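Long-range contacts in large component of pyocin AP41 (Pseudomonas aeruginosa, PDB 4UHP), which probably cleaves DNA inside target bacteria, this chain being the nuclease domain of the bacteriocin, held in complex with its immunity protein: residues P12-W17 / P30-D35; P84-G89 / T118-S123; F94-V99 / L114-P119. All coordinates share one frame; numbering follows the deposited sequence.

Contact 1: P12-W17 / P30-D35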
ATOM      1  N   PRO C  12     -21.686  -4.842   3.937  1.00 76.97           N
ATOM      2  CA  PRO C  12     -21.358  -5.192   5.322  1.00 82.10           C
ATOM      3  C   PRO C  12     -20.652  -6.537   5.467  1.00 85.90           C
ATOM      4  O   PRO C  12     -21.310  -7.570   5.592  1.00 88.49           O
ATOM      5  CB  PRO C  12     -22.732  -5.241   6.009  1.00 85.36           C
ATOM      6  CG  PRO C  12     -23.713  -4.673   5.013  1.00 84.12           C
ATOM      7  CD  PRO C  12     -23.127  -4.964   3.677  1.00 81.12           C
ATOM      8  N   VAL C  13     -19.322  -6.516   5.444  1.00 85.74           N
ATOM      9  CA  VAL C  13     -18.527  -7.678   5.832  1.00 87.72           C
ATOM     10  C   VAL C  13     -17.358  -7.206   6.700  1.00 90.31           C
ATOM     11  O   VAL C  13     -16.798  -6.136   6.480  1.00 91.92           O
ATOM     12  CB  VAL C  13     -18.034  -8.486   4.597  1.00 98.93           C
ATOM     13  CG1 VAL C  13     -16.797  -7.848   3.971  1.00 94.63           C
ATOM     14  CG2 VAL C  13     -17.749  -9.934   4.989  1.00100.55           C
ATOM     15  N   THR C  14     -17.026  -7.983   7.726  1.00 91.29           N
ATOM     16  CA  THR C  14     -15.930  -7.634   8.630  1.00 90.74           C
ATOM     17  C   THR C  14     -14.977  -8.806   8.816  1.00 92.15           C
ATOM     18  O   THR C  14     -15.372  -9.965   8.715  1.00 92.65           O
ATOM     19  CB  THR C  14     -16.445  -7.173  10.011  1.00 93.19           C
ATOM     20  OG1 THR C  14     -16.986  -8.294  10.718  1.00 96.97           O
ATOM     21  CG2 THR C  14     -17.497  -6.077   9.870  1.00 91.90           C
ATOM     22  N   GLY C  15     -13.720  -8.479   9.092  1.00 91.15           N
ATOM     23  CA  GLY C  15     -12.652  -9.452   9.137  1.00 89.40           C
ATOM     24  C   GLY C  15     -11.543  -8.949   8.234  1.00 82.21           C
ATOM     25  O   GLY C  15     -11.433  -7.745   8.014  1.00 81.92           O
ATOM     26  N   ASN C  16     -10.727  -9.851   7.700  1.00 76.42           N
ATOM     27  CA  ASN C  16      -9.709  -9.439   6.744  1.00 69.00           C
ATOM     28  C   ASN C  16     -10.335  -9.208   5.373  1.00 61.19           C
ATOM     29  O   ASN C  16     -10.226 -10.049   4.483  1.00 57.98           O
ATOM     30  CB  ASN C  16      -8.595 -10.479   6.656  1.00 69.78           C
ATOM     31  CG  ASN C  16      -7.379  -9.966   5.907  1.00 70.54           C
ATOM     32  OD1 ASN C  16      -7.308  -8.790   5.548  1.00 69.20           O
ATOM     33  ND2 ASN C  16      -6.412 -10.845   5.675  1.00 73.18           N
ATOM     34  N   TRP C  17     -10.993  -8.064   5.210  1.00 58.06           N
ATOM     35  CA  TRP C  17     -11.700  -7.762   3.971  1.00 56.55           C
ATOM     36  C   TRP C  17     -10.737  -7.498   2.822  1.00 53.62           C
ATOM     37  O   TRP C  17     -11.109  -7.618   1.657  1.00 53.21           O
ATOM     38  CB  TRP C  17     -12.626  -6.559   4.160  1.00 56.22           C
ATOM     39  CG  TRP C  17     -11.900  -5.270   4.372  1.00 56.53           C
ATOM     40  CD1 TRP C  17     -11.329  -4.833   5.532  1.00 64.17           C
ATOM     41  CD2 TRP C  17     -11.673  -4.240   3.399  1.00 50.82           C
ATOM     42  NE1 TRP C  17     -10.757  -3.598   5.340  1.00 67.04           N
ATOM     43  CE2 TRP C  17     -10.954  -3.212   4.041  1.00 58.07           C
ATOM     44  CE3 TRP C  17     -12.006  -4.090   2.051  1.00 42.49           C
ATOM     45  CZ2 TRP C  17     -10.563  -2.049   3.377  1.00 57.35           C
ATOM     46  CZ3 TRP C  17     -11.617  -2.934   1.396  1.00 38.97           C
ATOM     47  CH2 TRP C  17     -10.905  -1.929   2.059  1.00 39.36           C
ATOM     48  N   PRO C  30     -16.285  -1.752   2.313  1.00 36.39           N
ATOM     49  CA  PRO C  30     -17.016  -2.013   3.558  1.00 36.29           C
ATOM     50  C   PRO C  30     -17.965  -0.873   3.902  1.00 36.57           C
ATOM     51  O   PRO C  30     -17.656   0.284   3.617  1.00 33.13           O
ATOM     52  CB  PRO C  30     -15.903  -2.127   4.604  1.00 39.50           C
ATOM     53  CG  PRO C  30     -14.685  -2.489   3.828  1.00 36.35           C
ATOM     54  CD  PRO C  30     -14.826  -1.791   2.511  1.00 36.66           C
ATOM     55  N   SER C  31     -19.102  -1.201   4.505  1.00 42.80           N
ATOM     56  CA  SER C  31     -20.109  -0.200   4.829  1.00 41.78           C
ATOM     57  C   SER C  31     -19.565   0.870   5.775  1.00 38.40           C
ATOM     58  O   SER C  31     -19.873   2.053   5.619  1.00 36.28           O
ATOM     59  CB  SER C  31     -21.344  -0.869   5.433  1.00 51.84           C
ATOM     60  OG  SER C  31     -20.979  -1.839   6.400  1.00 58.69           O
ATOM     61  N   GLN C  32     -18.747   0.457   6.740  1.00 39.89           N
ATOM     62  CA  GLN C  32     -18.196   1.390   7.720  1.00 37.06           C
ATOM     63  C   GLN C  32     -17.207   2.353   7.070  1.00 32.71           C
ATOM     64  O   GLN C  32     -16.970   3.447   7.576  1.00 36.41           O
ATOM     65  CB  GLN C  32     -17.526   0.638   8.874  1.00 42.72           C
ATOM     66  CG  GLN C  32     -16.300  -0.181   8.487  1.00 48.65           C
ATOM     67  CD  GLN C  32     -16.650  -1.559   7.953  1.00 54.52           C
ATOM     68  OE1 GLN C  32     -17.785  -1.816   7.554  1.00 54.89           O
ATOM     69  NE2 GLN C  32     -15.669  -2.456   7.947  1.00 59.34           N
ATOM     70  N   ILE C  33     -16.633   1.943   5.946  1.00 31.93           N
ATOM     71  CA  ILE C  33     -15.792   2.834   5.154  1.00 33.17           C
ATOM     72  C   ILE C  33     -16.672   3.781   4.349  1.00 28.85           C
ATOM     73  O   ILE C  33     -16.417   4.984   4.285  1.00 32.52           O
ATOM     74  CB  ILE C  33     -14.866   2.054   4.202  1.00 30.27           C
ATOM     75  CG1 ILE C  33     -13.947   1.127   4.998  1.00 31.45           C
ATOM     76  CG2 ILE C  33     -14.047   3.011   3.353  1.00 26.58           C
ATOM     77  CD1 ILE C  33     -13.037   1.854   5.950  1.00 28.72           C
ATOM     78  N   ALA C  34     -17.713   3.221   3.743  1.00 30.29           N
ATOM     79  CA  ALA C  34     -18.690   4.003   2.995  1.00 35.45           C
ATOM     80  C   ALA C  34     -19.301   5.100   3.859  1.00 32.54           C
ATOM     81  O   ALA C  34     -19.549   6.206   3.379  1.00 33.75           O
ATOM     82  CB  ALA C  34     -19.783   3.098   2.445  1.00 36.43           C
ATOM     83  N   ASP C  35     -19.525   4.792   5.133  1.00 33.66           N
ATOM     84  CA  ASP C  35     -20.141   5.739   6.061  1.00 37.50           C
ATOM     85  C   ASP C  35     -19.342   7.034   6.169  1.00 35.58           C
ATOM     86  O   ASP C  35     -19.908   8.107   6.373  1.00 36.51           O
ATOM     87  CB  ASP C  35     -20.292   5.113   7.451  1.00 37.14           C
ATOM     88  CG  ASP C  35     -21.315   3.990   7.481  1.00 46.78           C
ATOM     89  OD1 ASP C  35     -22.231   3.990   6.632  1.00 42.00           O
ATOM     90  OD2 ASP C  35     -21.210   3.113   8.364  1.00 41.78           O
TER
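P12 meets S31 at the start of helix 31-37: its CA lies 3.5 Å from S31 OG, with CB a little farther off. The CA-CB edge of the proline touches the hydroxyl while most of its ring turns from the helix. S31 suits this first turn because it is small and its hydroxyl, placed between its own backbone N and carbonyl carbon (chi1 45°), reaches the side chain of the following residue, a weak bond to Q32 OE1. Next along the loop, V13 and T14 are both poorly ordered, yet the V13 carbonyl O is covered without a polar partner; Q32 NE2 stays 4.1 Å from V13 O and is bound instead to S61. T14 CG2 comes only to the edge of contact with that same amide. An inverse gamma turn centred on N16 then swings the chain round to W17, the main anchor. P30 packs on one face of the indole, its rigid ring laying CG 3.6 Å from the centroid of the six-membered ring and 17° from its normal. CD of P30, bonded to nitrogen and so carrying slightly polarised C-H groups, reaches W17 CZ3 at 3.6 Å. Proline suits the N-cap place, where no amide hydrogen is needed. Across these segments the chemistry is therefore a CH-pi contact plus loose van der Waals touches, consistent with a loop fixed to the helix chiefly at its buried tryptophan end.

Contact 2: P84-G89 / T118-S123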
ATOM      1  N   PRO C  84       4.038  -9.577  -1.988  1.00 23.63           N
ATOM      2  CA  PRO C  84       4.840  -9.741  -3.207  1.00 26.99           C
ATOM      3  C   PRO C  84       4.206 -10.697  -4.211  1.00 27.05           C
ATOM      4  O   PRO C  84       4.331 -10.501  -5.422  1.00 25.17           O
ATOM      5  CB  PRO C  84       6.160 -10.316  -2.682  1.00 29.03           C
ATOM      6  CG  PRO C  84       6.248  -9.825  -1.287  1.00 24.81           C
ATOM      7  CD  PRO C  84       4.843  -9.774  -0.769  1.00 23.45           C
ATOM      8  N   GLU C  85       3.532 -11.723  -3.700  1.00 29.50           N
ATOM      9  CA  GLU C  85       2.888 -12.726  -4.539  1.00 33.20           C
ATOM     10  C   GLU C  85       1.805 -12.120  -5.429  1.00 31.53           C
ATOM     11  O   GLU C  85       1.470 -12.672  -6.476  1.00 31.28           O
ATOM     12  CB  GLU C  85       2.285 -13.837  -3.671  1.00 36.32           C
ATOM     13  CG  GLU C  85       3.309 -14.754  -3.007  1.00 39.56           C
ATOM     14  CD  GLU C  85       4.018 -14.110  -1.829  1.00 39.85           C
ATOM     15  OE1 GLU C  85       3.530 -13.082  -1.318  1.00 32.03           O
ATOM     16  OE2 GLU C  85       5.070 -14.637  -1.410  1.00 47.82           O
ATOM     17  N   GLU C  86       1.267 -10.978  -5.010  1.00 30.71           N
ATOM     18  CA  GLU C  86       0.182 -10.329  -5.737  1.00 27.90           C
ATOM     19  C   GLU C  86       0.653  -9.105  -6.520  1.00 26.31           C
ATOM     20  O   GLU C  86      -0.160  -8.347  -7.050  1.00 24.60           O
ATOM     21  CB  GLU C  86      -0.933  -9.933  -4.767  1.00 31.07           C
ATOM     22  CG  GLU C  86      -1.736 -11.113  -4.243  1.00 37.57           C
ATOM     23  CD  GLU C  86      -2.532 -11.804  -5.335  1.00 40.90           C
ATOM     24  OE1 GLU C  86      -3.003 -11.106  -6.258  1.00 39.04           O
ATOM     25  OE2 GLU C  86      -2.689 -13.042  -5.270  1.00 40.55           O
ATOM     26  N   HIS C  87       1.966  -8.913  -6.594  1.00 31.10           N
ATOM     27  CA  HIS C  87       2.523  -7.810  -7.372  1.00 28.29           C
ATOM     28  C   HIS C  87       2.424  -8.084  -8.872  1.00 33.09           C
ATOM     29  O   HIS C  87       2.220  -9.221  -9.295  1.00 33.02           O
ATOM     30  CB  HIS C  87       3.981  -7.558  -6.984  1.00 27.76           C
ATOM     31  CG  HIS C  87       4.150  -6.977  -5.616  1.00 30.20           C
ATOM     32  ND1 HIS C  87       5.385  -6.706  -5.069  1.00 32.19           N
ATOM     33  CD2 HIS C  87       3.237  -6.615  -4.684  1.00 28.91           C
ATOM     34  CE1 HIS C  87       5.227  -6.203  -3.857  1.00 32.06           C
ATOM     35  NE2 HIS C  87       3.933  -6.138  -3.599  1.00 32.98           N
ATOM     36  N   LEU C  88       2.559  -7.028  -9.666  1.00 30.78           N
ATOM     37  CA  LEU C  88       2.611  -7.150 -11.118  1.00 35.56           C
ATOM     38  C   LEU C  88       3.739  -6.271 -11.643  1.00 35.05           C
ATOM     39  O   LEU C  88       3.520  -5.116 -12.005  1.00 38.09           O
ATOM     40  CB  LEU C  88       1.276  -6.754 -11.752  1.00 31.49           C
ATOM     41  CG  LEU C  88       1.157  -6.941 -13.267  1.00 41.22           C
ATOM     42  CD1 LEU C  88       1.307  -8.409 -13.641  1.00 42.14           C
ATOM     43  CD2 LEU C  88      -0.162  -6.385 -13.779  1.00 43.72           C
ATOM     44  N   GLY C  89       4.947  -6.821 -11.667  1.00 36.27           N
ATOM     45  CA  GLY C  89       6.125  -6.040 -11.991  1.00 35.43           C
ATOM     46  C   GLY C  89       6.353  -4.971 -10.938  1.00 32.78           C
ATOM     47  O   GLY C  89       6.532  -5.278  -9.762  1.00 33.42           O
ATOM     48  N   THR C 118      -5.779  -6.408  -6.011  1.00 31.69           N
ATOM     49  CA  THR C 118      -4.325  -6.432  -6.078  1.00 31.44           C
ATOM     50  C   THR C 118      -3.907  -6.235  -7.529  1.00 32.64           C
ATOM     51  O   THR C 118      -4.694  -6.509  -8.434  1.00 36.63           O
ATOM     52  CB  THR C 118      -3.746  -7.755  -5.532  1.00 32.53           C
ATOM     53  OG1 THR C 118      -4.232  -8.855  -6.313  1.00 36.65           O
ATOM     54  CG2 THR C 118      -4.133  -7.949  -4.071  1.00 27.54           C
ATOM     55  N   PRO C 119      -2.677  -5.740  -7.759  1.00 24.41           N
ATOM     56  CA  PRO C 119      -2.196  -5.564  -9.134  1.00 24.77           C
ATOM     57  C   PRO C 119      -2.271  -6.853  -9.948  1.00 28.87           C
ATOM     58  O   PRO C 119      -2.602  -6.812 -11.134  1.00 26.94           O
ATOM     59  CB  PRO C 119      -0.745  -5.120  -8.940  1.00 26.70           C
ATOM     60  CG  PRO C 119      -0.759  -4.416  -7.625  1.00 28.29           C
ATOM     61  CD  PRO C 119      -1.733  -5.184  -6.773  1.00 25.99           C
ATOM     62  N   LYS C 120      -1.984  -7.980  -9.306  1.00 20.93           N
ATOM     63  CA  LYS C 120      -2.057  -9.274  -9.972  1.00 25.73           C
ATOM     64  C   LYS C 120      -3.490  -9.612 -10.371  1.00 29.34           C
ATOM     65  O   LYS C 120      -3.755  -9.952 -11.525  1.00 30.90           O
ATOM     66  CB  LYS C 120      -1.488 -10.371  -9.074  1.00 27.10           C
ATOM     67  CG  LYS C 120      -1.644 -11.774  -9.625  1.00 28.27           C
ATOM     68  CD  LYS C 120      -1.317 -12.807  -8.562  1.00 36.39           C
ATOM     69  CE  LYS C 120      -1.628 -14.212  -9.041  1.00 43.23           C
ATOM     70  NZ  LYS C 120      -1.481 -15.209  -7.947  1.00 50.80           N
ATOM     71  N   ARG C 121      -4.411  -9.513  -9.417  1.00 26.24           N
ATOM     72  CA  ARG C 121      -5.805  -9.861  -9.672  1.00 27.98           C
ATOM     73  C   ARG C 121      -6.426  -8.952 -10.732  1.00 26.02           C
ATOM     74  O   ARG C 121      -7.242  -9.397 -11.538  1.00 26.10           O
ATOM     75  CB  ARG C 121      -6.624  -9.800  -8.380  1.00 32.44           C
ATOM     76  CG  ARG C 121      -8.039 -10.338  -8.530  1.00 35.66           C
ATOM     77  CD  ARG C 121      -8.022 -11.742  -9.119  1.00 40.10           C
ATOM     78  NE  ARG C 121      -9.311 -12.103  -9.703  1.00 45.24           N
ATOM     79  CZ  ARG C 121      -9.488 -13.088 -10.578  1.00 47.51           C
ATOM     80  NH1 ARG C 121      -8.456 -13.815 -10.982  1.00 45.45           N
ATOM     81  NH2 ARG C 121     -10.700 -13.341 -11.055  1.00 51.09           N
ATOM     82  N   HIS C 122      -6.030  -7.683 -10.732  1.00 24.47           N
ATOM     83  CA  HIS C 122      -6.528  -6.725 -11.716  1.00 25.23           C
ATOM     84  C   HIS C 122      -6.206  -7.162 -13.144  1.00 25.53           C
ATOM     85  O   HIS C 122      -7.038  -7.034 -14.040  1.00 25.72           O
ATOM     86  CB  HIS C 122      -5.946  -5.335 -11.457  1.00 24.74           C
ATOM     87  CG  HIS C 122      -6.329  -4.320 -12.490  1.00 37.01           C
ATOM     88  ND1 HIS C 122      -5.528  -4.021 -13.571  1.00 45.93           N
ATOM     89  CD2 HIS C 122      -7.432  -3.544 -12.610  1.00 42.06           C
ATOM     90  CE1 HIS C 122      -6.120  -3.099 -14.311  1.00 49.19           C
ATOM     91  NE2 HIS C 122      -7.275  -2.793 -13.750  1.00 46.72           N
ATOM     92  N   SER C 123      -5.000  -7.677 -13.352  1.00 23.12           N
ATOM     93  CA  SER C 123      -4.604  -8.168 -14.668  1.00 27.57           C
ATOM     94  C   SER C 123      -5.398  -9.413 -15.040  1.00 29.05           C
ATOM     95  O   SER C 123      -5.784  -9.590 -16.195  1.00 30.24           O
ATOM     96  CB  SER C 123      -3.106  -8.475 -14.710  1.00 34.46           C
ATOM     97  OG  SER C 123      -2.791  -9.590 -13.894  1.00 41.21           O
TER
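E86 and T118 join through a short bond, the threonine hydroxyl OG1 donating to carboxylate oxygen OE1 at 2.6 Å. The donor meets OE1 on its anti side, 31° out of the carboxylate plane; glutamate is long enough to bend (chi2 -66°) and bring its carboxylate to the cap hydroxyl. As N-cap of helix 119-127, T118 also accepts at OG1 from R121 N (3.2 Å), a dual role that suits a hydroxyl. A second amide of the first turn, K120 N, is satisfied by the loop backbone: it donates to E86 O at 2.9 Å. P119, just past the cap, has no amide hydrogen to be satisfied. The long aliphatic chain of K120 runs past the glutamate, its CD 3.3 Å from E86 OE1, before the charge ends in a long salt bridge, NZ to E86 OE2 3.6 Å. One turn on, S123 OG donates to K120 O. L88 adds an apolar touch, its branched chain putting CB 3.8 Å from P119 CB and CD2 against S123 CB. H87 points away: its NE2 binds A82 O and its ND1 binds K54 of the immunity protein. The loop between helix 68-75 and strand 95-98 is thus pinned to the N-terminal turn of helix 119-127, right after strand 114-117, with S22 packing on both E86 and T118.

Contact 3: F94-V99 / L114-P119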
ATOM      1  N   PHE C  94      -2.368  -1.806  -3.424  1.00 24.33           N
ATOM      2  CA  PHE C  94      -3.797  -2.066  -3.534  1.00 26.16           C
ATOM      3  C   PHE C  94      -4.415  -0.960  -4.380  1.00 28.78           C
ATOM      4  O   PHE C  94      -4.025   0.201  -4.268  1.00 27.67           O
ATOM      5  CB  PHE C  94      -4.464  -2.125  -2.158  1.00 25.79           C
ATOM      6  CG  PHE C  94      -4.159  -3.376  -1.382  1.00 28.29           C
ATOM      7  CD1 PHE C  94      -4.884  -4.537  -1.601  1.00 30.21           C
ATOM      8  CD2 PHE C  94      -3.161  -3.387  -0.418  1.00 26.92           C
ATOM      9  CE1 PHE C  94      -4.614  -5.689  -0.885  1.00 31.47           C
ATOM     10  CE2 PHE C  94      -2.884  -4.534   0.304  1.00 26.19           C
ATOM     11  CZ  PHE C  94      -3.611  -5.687   0.072  1.00 30.21           C
ATOM     12  N   GLU C  95      -5.371  -1.312  -5.228  1.00 31.74           N
ATOM     13  CA  GLU C  95      -5.916  -0.338  -6.166  1.00 35.36           C
ATOM     14  C   GLU C  95      -7.428  -0.219  -6.064  1.00 35.63           C
ATOM     15  O   GLU C  95      -8.133  -1.222  -5.955  1.00 34.12           O
ATOM     16  CB  GLU C  95      -5.522  -0.705  -7.599  1.00 45.56           C
ATOM     17  CG  GLU C  95      -4.629   0.318  -8.284  1.00 53.87           C
ATOM     18  CD  GLU C  95      -4.442   0.028  -9.763  1.00 62.36           C
ATOM     19  OE1 GLU C  95      -3.785  -0.981 -10.091  1.00 67.56           O
ATOM     20  OE2 GLU C  95      -4.963   0.802 -10.595  1.00 61.70           O
ATOM     21  N   ILE C  96      -7.916   1.017  -6.097  1.00 36.27           N
ATOM     22  CA  ILE C  96      -9.343   1.271  -6.222  1.00 36.53           C
ATOM     23  C   ILE C  96      -9.722   1.221  -7.693  1.00 40.71           C
ATOM     24  O   ILE C  96      -9.104   1.890  -8.524  1.00 42.12           O
ATOM     25  CB  ILE C  96      -9.743   2.636  -5.643  1.00 39.56           C
ATOM     26  CG1 ILE C  96      -9.215   2.791  -4.219  1.00 35.04           C
ATOM     27  CG2 ILE C  96     -11.256   2.802  -5.675  1.00 41.42           C
ATOM     28  CD1 ILE C  96      -9.462   4.162  -3.634  1.00 36.20           C
ATOM     29  N   HIS C  97     -10.728   0.418  -8.017  1.00 41.12           N
ATOM     30  CA  HIS C  97     -11.172   0.297  -9.397  1.00 42.82           C
ATOM     31  C   HIS C  97     -12.686   0.340  -9.517  1.00 47.03           C
ATOM     32  O   HIS C  97     -13.408  -0.175  -8.661  1.00 43.97           O
ATOM     33  CB  HIS C  97     -10.639  -0.992 -10.020  1.00 46.21           C
ATOM     34  CG  HIS C  97      -9.247  -0.869 -10.551  1.00 56.45           C
ATOM     35  ND1 HIS C  97      -8.959  -0.234 -11.740  1.00 60.77           N
ATOM     36  CD2 HIS C  97      -8.061  -1.289 -10.052  1.00 56.05           C
ATOM     37  CE1 HIS C  97      -7.656  -0.271 -11.952  1.00 58.24           C
ATOM     38  NE2 HIS C  97      -7.088  -0.909 -10.944  1.00 56.17           N
ATOM     39  N   HIS C  98     -13.155   0.971 -10.588  1.00 45.78           N
ATOM     40  CA  HIS C  98     -14.573   0.985 -10.908  1.00 48.11           C
ATOM     41  C   HIS C  98     -14.942  -0.313 -11.610  1.00 51.15           C
ATOM     42  O   HIS C  98     -14.266  -0.724 -12.555  1.00 50.24           O
ATOM     43  CB  HIS C  98     -14.920   2.192 -11.782  1.00 49.68           C
ATOM     44  CG  HIS C  98     -14.545   3.508 -11.174  1.00 52.01           C
ATOM     45  ND1 HIS C  98     -13.271   4.027 -11.248  1.00 51.61           N
ATOM     46  CD2 HIS C  98     -15.277   4.406 -10.472  1.00 49.51           C
ATOM     47  CE1 HIS C  98     -13.234   5.191 -10.623  1.00 51.42           C
ATOM     48  NE2 HIS C  98     -14.440   5.443 -10.143  1.00 48.51           N
ATOM     49  N   VAL C  99     -16.001  -0.964 -11.139  1.00 54.32           N
ATOM     50  CA  VAL C  99     -16.461  -2.208 -11.743  1.00 61.89           C
ATOM     51  C   VAL C  99     -16.893  -1.964 -13.185  1.00 63.76           C
ATOM     52  O   VAL C  99     -16.448  -2.655 -14.102  1.00 67.19           O
ATOM     53  CB  VAL C  99     -17.624  -2.828 -10.953  1.00 68.51           C
ATOM     54  CG1 VAL C  99     -18.004  -4.173 -11.547  1.00 71.15           C
ATOM     55  CG2 VAL C  99     -17.245  -2.979  -9.486  1.00 69.59           C
ATOM     56  N   LEU C 114     -17.290   0.569  -6.667  1.00 50.77           N
ATOM     57  CA  LEU C 114     -15.866   0.465  -6.366  1.00 45.56           C
ATOM     58  C   LEU C 114     -15.505  -0.860  -5.707  1.00 44.38           C
ATOM     59  O   LEU C 114     -16.246  -1.372  -4.868  1.00 44.86           O
ATOM     60  CB  LEU C 114     -15.432   1.622  -5.461  1.00 44.36           C
ATOM     61  CG  LEU C 114     -15.648   3.032  -6.008  1.00 45.45           C
ATOM     62  CD1 LEU C 114     -15.257   4.073  -4.977  1.00 44.37           C
ATOM     63  CD2 LEU C 114     -14.863   3.225  -7.291  1.00 45.51           C
ATOM     64  N   VAL C 115     -14.359  -1.406  -6.097  1.00 42.95           N
ATOM     65  CA  VAL C 115     -13.796  -2.587  -5.452  1.00 43.62           C
ATOM     66  C   VAL C 115     -12.295  -2.403  -5.259  1.00 43.30           C
ATOM     67  O   VAL C 115     -11.665  -1.613  -5.965  1.00 44.90           O
ATOM     68  CB  VAL C 115     -14.046  -3.872  -6.271  1.00 46.85           C
ATOM     69  CG1 VAL C 115     -15.521  -4.246  -6.253  1.00 45.21           C
ATOM     70  CG2 VAL C 115     -13.539  -3.704  -7.700  1.00 43.77           C
ATOM     71  N   ILE C 116     -11.725  -3.121  -4.298  1.00 37.59           N
ATOM     72  CA  ILE C 116     -10.280  -3.111  -4.103  1.00 35.32           C
ATOM     73  C   ILE C 116      -9.677  -4.384  -4.683  1.00 41.42           C
ATOM     74  O   ILE C 116     -10.155  -5.484  -4.406  1.00 39.86           O
ATOM     75  CB  ILE C 116      -9.896  -2.999  -2.616  1.00 34.68           C
ATOM     76  CG1 ILE C 116     -10.590  -1.798  -1.967  1.00 36.51           C
ATOM     77  CG2 ILE C 116      -8.381  -2.908  -2.462  1.00 31.32           C
ATOM     78  CD1 ILE C 116     -10.266  -0.471  -2.620  1.00 38.27           C
ATOM     79  N   VAL C 117      -8.634  -4.232  -5.496  1.00 34.30           N
ATOM     80  CA  VAL C 117      -7.968  -5.376  -6.108  1.00 34.47           C
ATOM     81  C   VAL C 117      -6.451  -5.262  -5.999  1.00 33.49           C
ATOM     82  O   VAL C 117      -5.902  -4.164  -5.897  1.00 31.78           O
ATOM     83  CB  VAL C 117      -8.342  -5.531  -7.598  1.00 36.93           C
ATOM     84  CG1 VAL C 117      -9.832  -5.787  -7.758  1.00 39.62           C
ATOM     85  CG2 VAL C 117      -7.924  -4.299  -8.380  1.00 37.01           C
ATOM     86  N   THR C 118      -5.779  -6.408  -6.011  1.00 31.69           N
ATOM     87  CA  THR C 118      -4.325  -6.432  -6.078  1.00 31.44           C
ATOM     88  C   THR C 118      -3.907  -6.235  -7.529  1.00 32.64           C
ATOM     89  O   THR C 118      -4.694  -6.509  -8.434  1.00 36.63           O
ATOM     90  CB  THR C 118      -3.746  -7.755  -5.532  1.00 32.53           C
ATOM     91  OG1 THR C 118      -4.232  -8.855  -6.313  1.00 36.65           O
ATOM     92  CG2 THR C 118      -4.133  -7.949  -4.071  1.00 27.54           C
ATOM     93  N   PRO C 119      -2.677  -5.740  -7.759  1.00 24.41           N
ATOM     94  CA  PRO C 119      -2.196  -5.564  -9.134  1.00 24.77           C
ATOM     95  C   PRO C 119      -2.271  -6.853  -9.948  1.00 28.87           C
ATOM     96  O   PRO C 119      -2.602  -6.812 -11.134  1.00 26.94           O
ATOM     97  CB  PRO C 119      -0.745  -5.120  -8.940  1.00 26.70           C
ATOM     98  CG  PRO C 119      -0.759  -4.416  -7.625  1.00 28.29           C
ATOM     99  CD  PRO C 119      -1.733  -5.184  -6.773  1.00 25.99           C
TER
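I116 and I96 face each other as a non-hydrogen-bonded pair of two antiparallel strands, 95-98 and 114-117, and the I116 side chain shows how the face carrying I96, H98, L114 and I116 is filled. Its CB lies 4.2 Å from E95 O. The methyl CG2, anti to the backbone N, lies against E95 O and reaches 4.0 Å from F94 CD1, the two side chains crossing at about a right angle. CG1, beside the backbone N (chi1 -53°), touches the W17 indole. The terminal CD1 also lies against E95 O and is 3.8 Å from I96 CG1, the two isoleucines running side by side. A branched chain suits this place because each branch fills a different direction. Farther along the same face, L114 CD2 sits over the H98 ring, 3.7 Å from its centroid and 26° off the normal; H98 NE2 is engaged by L108 O. The T118 methyl CG2 meets F94 CE1.

The backbones are joined by four hydrogen bonds in two pairs: E95 N to V117 O (3.0 Å) and V117 N to E95 O, then H97 N to V115 O and V115 N to H97 O. On the reverse face V117 CG2 comes within 3.4 Å of H97 CD2, beta-branched valines suiting extended backbone.

Strand 114-117 is the middle member of a small sheet, flanked by 27-28 and 95-98. Helix 45-56 covers the isoleucine and leucine face through W45, F48 and F52, whereas helix 119-127 backs the other, H122 stacking on H97: a strand-strand-helix unit consistent with the beta-beta-alpha core of the His-Me finger nucleases.

How the contacts relate
Along the chain contact 1 closes first, and contacts 2 and 3 follow; contact 3 ends on strand 114-117 and contact 2 on helix 119-127, which follows it directly, and they share T118 and P119. Contacts 2 and 3 have centres 11 Å apart and touch where H122 and V117 bring the helix against the sheet; both lie within the HNH nuclease region. Contact 1 is farther off, its centre 15 Å from that of contact 3, yet W17 meets I116 by packing. Contacts 1 and 2 do not touch, their centres being 22 Å apart. The central strand thus links the N-terminal loop region to the beta-beta-alpha core within one DNase domain.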